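Local structure of kelch domain-containing protein (Colletotrichum graminicola M1.001, 5C86) at residues 145-150 / 154-159; 237-242 / 320-325; 296-301 / 307-312. The protein is an AA5-family alcohol oxidase, related to galactose and glyoxal oxidases, that probably oxidises alcohols to aldehydes at a copper site. All coordinates share one frame; numbering follows the deposited sequence. Where two conformers were deposited one is given.

Contact 1 of 3, residues 145-150 / 154-159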
loop_
_atom_site.group_PDB
_atom_site.type_symbol
_atom_site.label_atom_id
_atom_site.label_comp_id
_atom_site.label_asym_id
_atom_site.label_seq_id
_atom_site.Cartn_x
_atom_site.Cartn_y
_atom_site.Cartn_z
ATOM N N ASN A 145 -0.410 -0.751 -22.209
ATOM C CA ASN A 145 -1.057 -1.983 -21.980
ATOM C C ASN A 145 -0.386 -2.866 -20.921
ATOM O O ASN A 145 0.651 -2.506 -20.378
ATOM C CB ASN A 145 -1.249 -2.757 -23.298
ATOM C CG ASN A 145 -2.139 -2.035 -24.261
ATOM O OD1 ASN A 145 -3.190 -1.526 -23.902
ATOM N ND2 ASN A 145 -1.791 -2.085 -25.547
ATOM N N GLY A 146 -1.095 -3.945 -20.589
ATOM C CA GLY A 146 -0.640 -4.828 -19.498
ATOM C C GLY A 146 0.523 -5.690 -19.829
ATOM O O GLY A 146 0.658 -6.152 -20.990
ATOM N N GLU A 147 1.429 -5.896 -18.855
ATOM C CA GLU A 147 2.512 -6.810 -18.999
ATOM C C GLU A 147 2.784 -7.461 -17.663
ATOM O O GLU A 147 2.419 -6.912 -16.599
ATOM C CB GLU A 147 3.738 -6.186 -19.582
ATOM C CG GLU A 147 4.445 -5.045 -18.812
ATOM C CD GLU A 147 5.649 -4.570 -19.575
ATOM O OE1 GLU A 147 5.667 -3.393 -19.985
ATOM O OE2 GLU A 147 6.613 -5.353 -19.717
ATOM N N VAL A 148 3.493 -8.562 -17.715
ATOM C CA VAL A 148 3.744 -9.368 -16.490
ATOM C C VAL A 148 5.181 -9.817 -16.403
ATOM O O VAL A 148 5.788 -10.253 -17.411
ATOM C CB VAL A 148 2.744 -10.472 -16.381
ATOM C CG1 VAL A 148 2.833 -11.539 -17.488
ATOM C CG2 VAL A 148 2.834 -11.163 -14.991
ATOM N N TYR A 149 5.776 -9.666 -15.204
ATOM C CA TYR A 149 7.113 -10.020 -14.906
ATOM C C TYR A 149 7.166 -11.394 -14.185
ATOM O O TYR A 149 6.524 -11.575 -13.140
ATOM C CB TYR A 149 7.793 -9.008 -14.054
ATOM C CG TYR A 149 9.213 -9.268 -13.732
ATOM C CD1 TYR A 149 10.220 -9.212 -14.714
ATOM C CD2 TYR A 149 9.611 -9.582 -12.464
ATOM C CE1 TYR A 149 11.537 -9.407 -14.389
ATOM C CE2 TYR A 149 10.945 -9.809 -12.100
ATOM C CZ TYR A 149 11.961 -9.748 -13.091
ATOM O OH TYR A 149 13.303 -10.021 -12.753
ATOM N N ASP A 150 8.010 -12.299 -14.670
ATOM C CA ASP A 150 8.190 -13.614 -14.035
ATOM C C ASP A 150 9.534 -13.523 -13.397
ATOM O O ASP A 150 10.561 -13.545 -14.056
ATOM C CB ASP A 150 8.124 -14.736 -15.065
ATOM C CG ASP A 150 8.373 -16.137 -14.432
ATOM O OD1 ASP A 150 8.948 -16.181 -13.342
ATOM O OD2 ASP A 150 8.008 -17.127 -15.049
ATOM N N ASN A 154 13.336 -13.822 -15.027
ATOM C CA ASN A 154 13.640 -12.386 -15.276
ATOM C C ASN A 154 13.152 -11.909 -16.632
ATOM O O ASN A 154 13.943 -11.323 -17.392
ATOM C CB ASN A 154 15.138 -12.115 -15.055
ATOM C CG ASN A 154 15.574 -10.633 -15.142
ATOM O OD1 ASN A 154 14.936 -9.649 -14.734
ATOM N ND2 ASN A 154 16.753 -10.471 -15.699
ATOM N N THR A 155 11.898 -12.182 -16.938
ATOM C CA THR A 155 11.278 -11.792 -18.193
ATOM C C THR A 155 10.022 -10.982 -17.957
ATOM O O THR A 155 9.277 -11.286 -17.021
ATOM C CB THR A 155 10.843 -12.997 -19.042
ATOM O OG1 THR A 155 9.828 -13.762 -18.342
ATOM C CG2 THR A 155 12.032 -13.866 -19.357
ATOM N N TRP A 156 9.779 -10.002 -18.827
ATOM C CA TRP A 156 8.505 -9.312 -18.976
ATOM C C TRP A 156 7.827 -9.790 -20.230
ATOM O O TRP A 156 8.527 -9.875 -21.304
ATOM C CB TRP A 156 8.726 -7.813 -19.099
ATOM C CG TRP A 156 9.144 -7.110 -17.814
ATOM C CD1 TRP A 156 10.346 -6.805 -17.402
ATOM C CD2 TRP A 156 8.226 -6.665 -16.769
ATOM N NE1 TRP A 156 10.342 -6.126 -16.194
ATOM C CE2 TRP A 156 9.044 -6.031 -15.775
ATOM C CE3 TRP A 156 6.838 -6.687 -16.623
ATOM C CZ2 TRP A 156 8.478 -5.481 -14.588
ATOM C CZ3 TRP A 156 6.290 -6.146 -15.451
ATOM C CH2 TRP A 156 7.113 -5.533 -14.496
ATOM N N THR A 157 6.561 -10.080 -20.191
ATOM C CA THR A 157 5.780 -10.516 -21.330
ATOM C C THR A 157 4.538 -9.595 -21.445
ATOM O O THR A 157 3.794 -9.418 -20.466
ATOM C CB THR A 157 5.391 -11.978 -21.116
ATOM O OG1 THR A 157 6.578 -12.716 -20.756
ATOM C CG2 THR A 157 4.758 -12.567 -22.383
ATOM N N LYS A 158 4.278 -9.014 -22.621
ATOM C CA LYS A 158 3.052 -8.350 -22.901
ATOM C C LYS A 158 1.913 -9.276 -22.926
ATOM O O LYS A 158 2.020 -10.419 -23.387
ATOM C CB LYS A 158 3.120 -7.573 -24.247
ATOM C CG LYS A 158 4.194 -6.523 -24.182
ATOM C CD LYS A 158 4.256 -5.582 -25.359
ATOM C CE LYS A 158 4.766 -6.371 -26.576
ATOM N NZ LYS A 158 5.314 -5.322 -27.462
ATOM N N LEU A 159 0.758 -8.835 -22.417
ATOM C CA LEU A 159 -0.383 -9.661 -22.375
ATOM C C LEU A 159 -1.416 -9.050 -23.333
ATOM O O LEU A 159 -2.102 -8.057 -23.025
ATOM C CB LEU A 159 -0.943 -9.706 -20.965
ATOM C CG LEU A 159 -0.018 -10.434 -19.984
ATOM C CD1 LEU A 159 -0.413 -10.116 -18.509
ATOM C CD2 LEU A 159 0.012 -11.952 -20.247
HETATM O O HOH W 1 -0.277 -5.783 -23.421
HETATM O O HOH W 2 6.881 -12.958 -18.133
#
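In the last hairpin of a kelch blade two aromatic residues, Y149 and W156, meet on one face, where they form a non-hydrogen-bonded pair of strands 147-150 and 155-158. Y149 CB sits over the indole face, 3.3 Å from the centroid of the W156 six-membered ring and almost on its normal, a CH-pi contact. With CG anti to the backbone N (chi1 -178°), the phenol runs on past the indole toward N154. There the hydroxyl Y149 OH donates to N154 OD1 at 2.6 Å, with the oxygen in the plane of the phenol at its edge and the amide turned 81° against the ring. N154 OD1 also accepts from S112 N, so two donors grip it. A tyrosine and a tryptophan with six residues between them, on the blade's third and fourth strands, fit the pattern of kelch repeats. Beside them, E147 brings its carboxylate crosswise to the indole, OE2 lying 3.4 Å from W156 CE3, while R118 and the backbone amides of Q115 and I116 hold its oxygens. On the opposite face V148 CG1 meets L159 CD1 at 3.7 Å. Backbone bonds pair V148 with T157 in both directions, and N154 with T155 opposite D150 makes a G1 bulge, where T155 O accepts from D150 N at 2.9 Å. A water bridges V148 O to the hydroxyls T155 OG1 and T157 OG1, the latter 2.7 Å away.

Contact 2 of 3, residues 237-242 / 320-325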
loop_
_atom_site.group_PDB
_atom_site.type_symbol
_atom_site.label_atom_id
_atom_site.label_comp_id
_atom_site.label_asym_id
_atom_site.label_seq_id
_atom_site.Cartn_x
_atom_site.Cartn_y
_atom_site.Cartn_z
ATOM N N PHE A 237 -12.273 -1.685 0.657
ATOM C CA PHE A 237 -12.862 -0.398 0.959
ATOM C C PHE A 237 -12.321 0.584 -0.047
ATOM O O PHE A 237 -11.110 0.535 -0.403
ATOM C CB PHE A 237 -12.373 0.040 2.335
ATOM C CG PHE A 237 -12.576 1.486 2.670
ATOM C CD1 PHE A 237 -13.836 1.973 3.025
ATOM C CD2 PHE A 237 -11.506 2.327 2.743
ATOM C CE1 PHE A 237 -14.035 3.258 3.379
ATOM C CE2 PHE A 237 -11.701 3.665 3.118
ATOM C CZ PHE A 237 -12.948 4.121 3.499
ATOM N N THR A 238 -13.174 1.482 -0.527
ATOM C CA THR A 238 -12.761 2.551 -1.476
ATOM C C THR A 238 -13.210 3.856 -1.020
ATOM O O THR A 238 -14.270 3.953 -0.373
ATOM C CB THR A 238 -13.288 2.331 -2.896
ATOM O OG1 THR A 238 -14.730 2.581 -2.948
ATOM C CG2 THR A 238 -12.936 0.920 -3.414
ATOM N N TYR A 239 -12.454 4.955 -1.277
ATOM C CA TYR A 239 -12.807 6.267 -0.743
ATOM C C TYR A 239 -12.325 7.366 -1.671
ATOM O O TYR A 239 -11.160 7.400 -2.022
ATOM C CB TYR A 239 -12.174 6.532 0.648
ATOM C CG TYR A 239 -12.711 7.774 1.324
ATOM C CD1 TYR A 239 -13.932 7.699 1.957
ATOM C CD2 TYR A 239 -12.077 8.976 1.274
ATOM C CE1 TYR A 239 -14.507 8.783 2.555
ATOM C CE2 TYR A 239 -12.633 10.093 1.864
ATOM C CZ TYR A 239 -13.839 9.951 2.543
ATOM O OH TYR A 239 -14.434 11.045 3.186
ATOM N N GLY A 240 -13.181 8.347 -1.885
ATOM C CA GLY A 240 -12.756 9.638 -2.419
ATOM C C GLY A 240 -12.279 9.651 -3.845
ATOM O O GLY A 240 -12.637 8.809 -4.663
ATOM N N GLY A 241 -11.371 10.603 -4.114
ATOM C CA GLY A 241 -10.902 10.806 -5.477
ATOM C C GLY A 241 -11.707 11.848 -6.262
ATOM O O GLY A 241 -12.717 12.387 -5.817
ATOM N N GLY A 242 -11.278 12.079 -7.473
ATOM C CA GLY A 242 -11.890 13.111 -8.317
ATOM C C GLY A 242 -12.146 12.661 -9.736
ATOM O O GLY A 242 -11.480 11.774 -10.281
ATOM N N GLY A 320 -19.335 0.455 9.286
ATOM C CA GLY A 320 -19.476 1.392 8.164
ATOM C C GLY A 320 -19.293 2.835 8.540
ATOM O O GLY A 320 -19.806 3.666 7.785
ATOM N N SER A 321 -18.659 3.102 9.677
ATOM C CA SER A 321 -18.636 4.395 10.337
ATOM C C SER A 321 -17.252 5.054 10.383
ATOM O O SER A 321 -16.277 4.364 10.569
ATOM C CB SER A 321 -19.178 4.218 11.735
ATOM O OG SER A 321 -19.294 5.476 12.314
ATOM N N PHE A 322 -17.216 6.364 10.185
ATOM C CA PHE A 322 -16.025 7.189 10.246
ATOM C C PHE A 322 -15.988 8.008 11.494
ATOM O O PHE A 322 -17.047 8.580 11.824
ATOM C CB PHE A 322 -15.988 8.194 9.109
ATOM C CG PHE A 322 -15.788 7.598 7.735
ATOM C CD1 PHE A 322 -14.509 7.401 7.222
ATOM C CD2 PHE A 322 -16.872 7.205 6.967
ATOM C CE1 PHE A 322 -14.333 6.893 5.943
ATOM C CE2 PHE A 322 -16.666 6.690 5.700
ATOM C CZ PHE A 322 -15.418 6.562 5.187
ATOM N N THR A 323 -14.826 8.181 12.160
ATOM C CA THR A 323 -14.640 9.113 13.242
ATOM C C THR A 323 -13.371 9.851 13.029
ATOM O O THR A 323 -12.395 9.313 12.529
ATOM C CB THR A 323 -14.606 8.441 14.617
ATOM O OG1 THR A 323 -13.687 7.395 14.574
ATOM C CG2 THR A 323 -15.914 7.864 14.929
ATOM N N PRO A 324 -13.309 11.140 13.406
ATOM C CA PRO A 324 -12.088 11.898 13.258
ATOM C C PRO A 324 -10.980 11.574 14.232
ATOM O O PRO A 324 -11.251 11.169 15.415
ATOM C CB PRO A 324 -12.570 13.351 13.463
ATOM C CG PRO A 324 -13.713 13.230 14.386
ATOM C CD PRO A 324 -14.443 11.933 13.965
ATOM N N THR A 325 -9.751 11.665 13.830
ATOM C CA THR A 325 -8.668 11.450 14.721
ATOM C C THR A 325 -7.867 12.765 14.903
ATOM O O THR A 325 -8.264 13.800 14.334
ATOM C CB THR A 325 -7.786 10.295 14.301
ATOM O OG1 THR A 325 -7.109 10.607 13.064
ATOM C CG2 THR A 325 -8.641 9.053 14.122
#
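The hydroxyl of Y239 is hydrogen-bonded to the backbone oxygen of Y276, which anchors the far end of a phenol whose flank meets F322. No polar bond crosses between 237-242 and 320-325; three aromatic rings do all the touching. F322 enters with its terminal carbon first: CZ approaches Y239 CE1 to 3.6 Å and Y239 CD1 to 3.7 Å. The two ring planes stand 57° apart and their centroids 5.4 Å, an oblique meeting. F237 comes at F322 from the opposite direction, and its rim makes the contact: F322 CZ lies in the plane of the F237 ring, 3.9 Å from F237 CZ. This is how neighbouring blades of a beta-propeller pack: strand 235-239 is the second strand of one blade, strand 321-324 the outermost of the next. F237 and Y239, two residues apart on their strand and so on the same face of it, both carry CG anti to the backbone N (chi1 165° and -170°), which sends the rings toward the neighbouring sheet. F315, on the third strand of that neighbouring blade, stacks on F237 and also meets F322, while A254, on strand 254-258 beside 235-239, touches Y239 and F322.

Contact 3 of 3, residues 296-301 / 307-312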
loop_
_atom_site.group_PDB
_atom_site.type_symbol
_atom_site.label_atom_id
_atom_site.label_comp_id
_atom_site.label_asym_id
_atom_site.label_seq_id
_atom_site.Cartn_x
_atom_site.Cartn_y
_atom_site.Cartn_z
ATOM N N GLY A 296 -4.917 14.392 1.966
ATOM C CA GLY A 296 -5.727 14.755 0.809
ATOM C C GLY A 296 -6.231 16.193 0.860
ATOM O O GLY A 296 -6.183 16.854 1.892
ATOM N N MET A 297 -6.730 16.630 -0.270
ATOM C CA MET A 297 -7.302 17.992 -0.422
ATOM C C MET A 297 -8.636 17.960 -1.067
ATOM O O MET A 297 -9.054 16.936 -1.637
ATOM C CB MET A 297 -6.307 18.833 -1.243
ATOM C CG MET A 297 -6.184 18.426 -2.698
ATOM S SD MET A 297 -4.677 18.928 -3.565
ATOM C CE MET A 297 -4.769 20.736 -3.484
ATOM N N GLN A 298 -9.315 19.107 -1.041
ATOM C CA GLN A 298 -10.628 19.238 -1.640
ATOM C C GLN A 298 -10.585 19.536 -3.098
ATOM O O GLN A 298 -10.941 18.711 -3.934
ATOM C CB GLN A 298 -11.422 20.335 -0.892
ATOM C CG GLN A 298 -11.541 20.021 0.578
ATOM C CD GLN A 298 -12.413 21.031 1.239
ATOM O OE1 GLN A 298 -12.027 22.151 1.389
ATOM N NE2 GLN A 298 -13.600 20.638 1.578
ATOM N N LYS A 299 -10.111 20.714 -3.490
ATOM C CA LYS A 299 -9.996 21.017 -4.912
ATOM C C LYS A 299 -8.629 20.582 -5.434
ATOM O O LYS A 299 -7.584 21.108 -4.989
ATOM C CB LYS A 299 -10.255 22.509 -5.127
ATOM C CG LYS A 299 -10.024 23.031 -6.545
ATOM C CD LYS A 299 -11.083 22.550 -7.501
ATOM C CE LYS A 299 -10.979 23.239 -8.861
ATOM N NZ LYS A 299 -11.662 24.558 -8.944
ATOM N N MET A 300 -8.611 19.611 -6.331
ATOM C CA MET A 300 -7.336 18.877 -6.565
ATOM C C MET A 300 -6.435 19.677 -7.512
ATOM O O MET A 300 -6.777 19.825 -8.670
ATOM C CB MET A 300 -7.648 17.486 -7.095
ATOM C CG MET A 300 -8.287 16.619 -6.010
ATOM S SD MET A 300 -9.052 15.122 -6.721
ATOM C CE MET A 300 -7.614 14.277 -7.242
ATOM N N TRP A 301 -5.238 19.971 -6.987
ATOM C CA TRP A 301 -4.130 20.561 -7.744
ATOM C C TRP A 301 -2.822 19.972 -7.252
ATOM O O TRP A 301 -2.679 19.654 -6.050
ATOM C CB TRP A 301 -4.053 22.065 -7.569
ATOM C CG TRP A 301 -5.224 22.842 -8.093
ATOM C CD1 TRP A 301 -6.033 23.573 -7.343
ATOM C CD2 TRP A 301 -5.732 22.929 -9.447
ATOM N NE1 TRP A 301 -6.970 24.186 -8.125
ATOM C CE2 TRP A 301 -6.846 23.732 -9.407
ATOM C CE3 TRP A 301 -5.344 22.383 -10.683
ATOM C CZ2 TRP A 301 -7.585 24.033 -10.579
ATOM C CZ3 TRP A 301 -6.083 22.687 -11.832
ATOM C CH2 TRP A 301 -7.191 23.502 -11.736
ATOM N N THR A 307 -6.579 23.930 0.095
ATOM C CA THR A 307 -7.768 23.157 0.613
ATOM C C THR A 307 -7.395 21.803 1.276
ATOM O O THR A 307 -7.969 20.755 0.928
ATOM C CB THR A 307 -8.850 22.987 -0.434
ATOM O OG1 THR A 307 -8.423 22.217 -1.570
ATOM C CG2 THR A 307 -9.338 24.398 -0.892
ATOM N N PRO A 308 -6.443 21.867 2.206
ATOM C CA PRO A 308 -6.006 20.643 2.814
ATOM C C PRO A 308 -7.037 20.084 3.747
ATOM O O PRO A 308 -7.761 20.803 4.447
ATOM C CB PRO A 308 -4.726 21.056 3.534
ATOM C CG PRO A 308 -5.088 22.445 4.047
ATOM C CD PRO A 308 -5.800 23.043 2.848
ATOM N N GLN A 309 -7.068 18.761 3.826
ATOM C CA GLN A 309 -7.852 18.072 4.853
ATOM C C GLN A 309 -6.823 17.662 5.929
ATOM O O GLN A 309 -6.033 16.734 5.729
ATOM C CB GLN A 309 -8.628 16.889 4.240
ATOM C CG GLN A 309 -9.644 17.302 3.191
ATOM C CD GLN A 309 -10.884 17.943 3.782
ATOM O OE1 GLN A 309 -10.841 18.424 4.951
ATOM N NE2 GLN A 309 -11.979 17.858 3.129
ATOM N N LEU A 310 -6.854 18.358 7.075
ATOM C CA LEU A 310 -5.893 18.180 8.145
ATOM C C LEU A 310 -6.368 17.252 9.277
ATOM O O LEU A 310 -5.615 16.951 10.166
ATOM C CB LEU A 310 -5.554 19.553 8.772
ATOM C CG LEU A 310 -4.883 20.462 7.759
ATOM C CD1 LEU A 310 -4.552 21.829 8.512
ATOM C CD2 LEU A 310 -3.603 19.883 7.211
ATOM N N THR A 311 -7.618 16.819 9.223
ATOM C CA THR A 311 -8.188 15.894 10.177
ATOM C C THR A 311 -8.396 14.499 9.479
ATOM O O THR A 311 -9.301 14.386 8.622
ATOM C CB THR A 311 -9.519 16.375 10.698
ATOM O OG1 THR A 311 -9.283 17.634 11.382
ATOM C CG2 THR A 311 -10.040 15.450 11.700
ATOM N N PRO A 312 -7.613 13.498 9.918
ATOM C CA PRO A 312 -7.775 12.126 9.343
ATOM C C PRO A 312 -9.037 11.552 9.884
ATOM O O PRO A 312 -9.612 12.053 10.874
ATOM C CB PRO A 312 -6.582 11.385 9.855
ATOM C CG PRO A 312 -5.513 12.432 10.279
ATOM C CD PRO A 312 -6.406 13.570 10.738
HETATM O O HOH W 3 -9.739 22.672 3.670
HETATM O O HOH W 4 -7.181 23.459 -3.653
#
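Q298 and Q309 meet at about a right angle, their amide planes 59° apart, with Q309 NE2 set against the aliphatic part of Q298, 3.4 Å from Q298 CG. N277 serves both amides, its backbone oxygen accepting from Q309 NE2 and its OD1 from Q298 NE2. The Q309 chain turns at chi2 (-74°), and this bend carries its amide back across the extended Q298. T307 lies obliquely beside Q298, its OG1 3.6 Å from Q298 CB. That hydroxyl oxygen is in demand: K299 N donates to it at 3.0 Å, Q298 N adds a weak bond, and a water that donates to K299 O is hydrogen-bonded at 2.7 Å from T307 OG1. The hydroxyl thus holds two successive backbone amides. The setting is the long loop joining the second and third strands, 291-294 and 313-316, of a propeller blade, and 296-301 and 307-312 are its two arms, bridged at M297 and P308. Around that bridge, T307 O takes Q298 N at 2.9 Å, and G296 O takes Q309 N at 2.9 Å. A second water donates to Q298 OE1 and, at 2.8 Å, to P308 O. M297 folds its thioether toward W301, whose backbone N makes a weak bond to SD, and this methionine side chain lies about 10 Å from that of H335, which binds copper in the metal-bound protein.

Contacts 2 and 3 are neighbours, their centres about 13 Å apart, and the loop of contact 3 falls within the stretch of chain that separates the two arms of contact 2. They touch directly: T325 N lies 3.0 Å from P312 O, a probable hydrogen bond, T311 packs on P324, and M300 SD comes to 3.8 Å from G242 CA. Contact 1 belongs to an earlier blade and stands well apart, its centre about 34 Å from that of contact 2 and about 36 Å from that of contact 3. Contact 3 lies near the copper site, which is empty in this apo form; contacts 1 and 2 lie away from it.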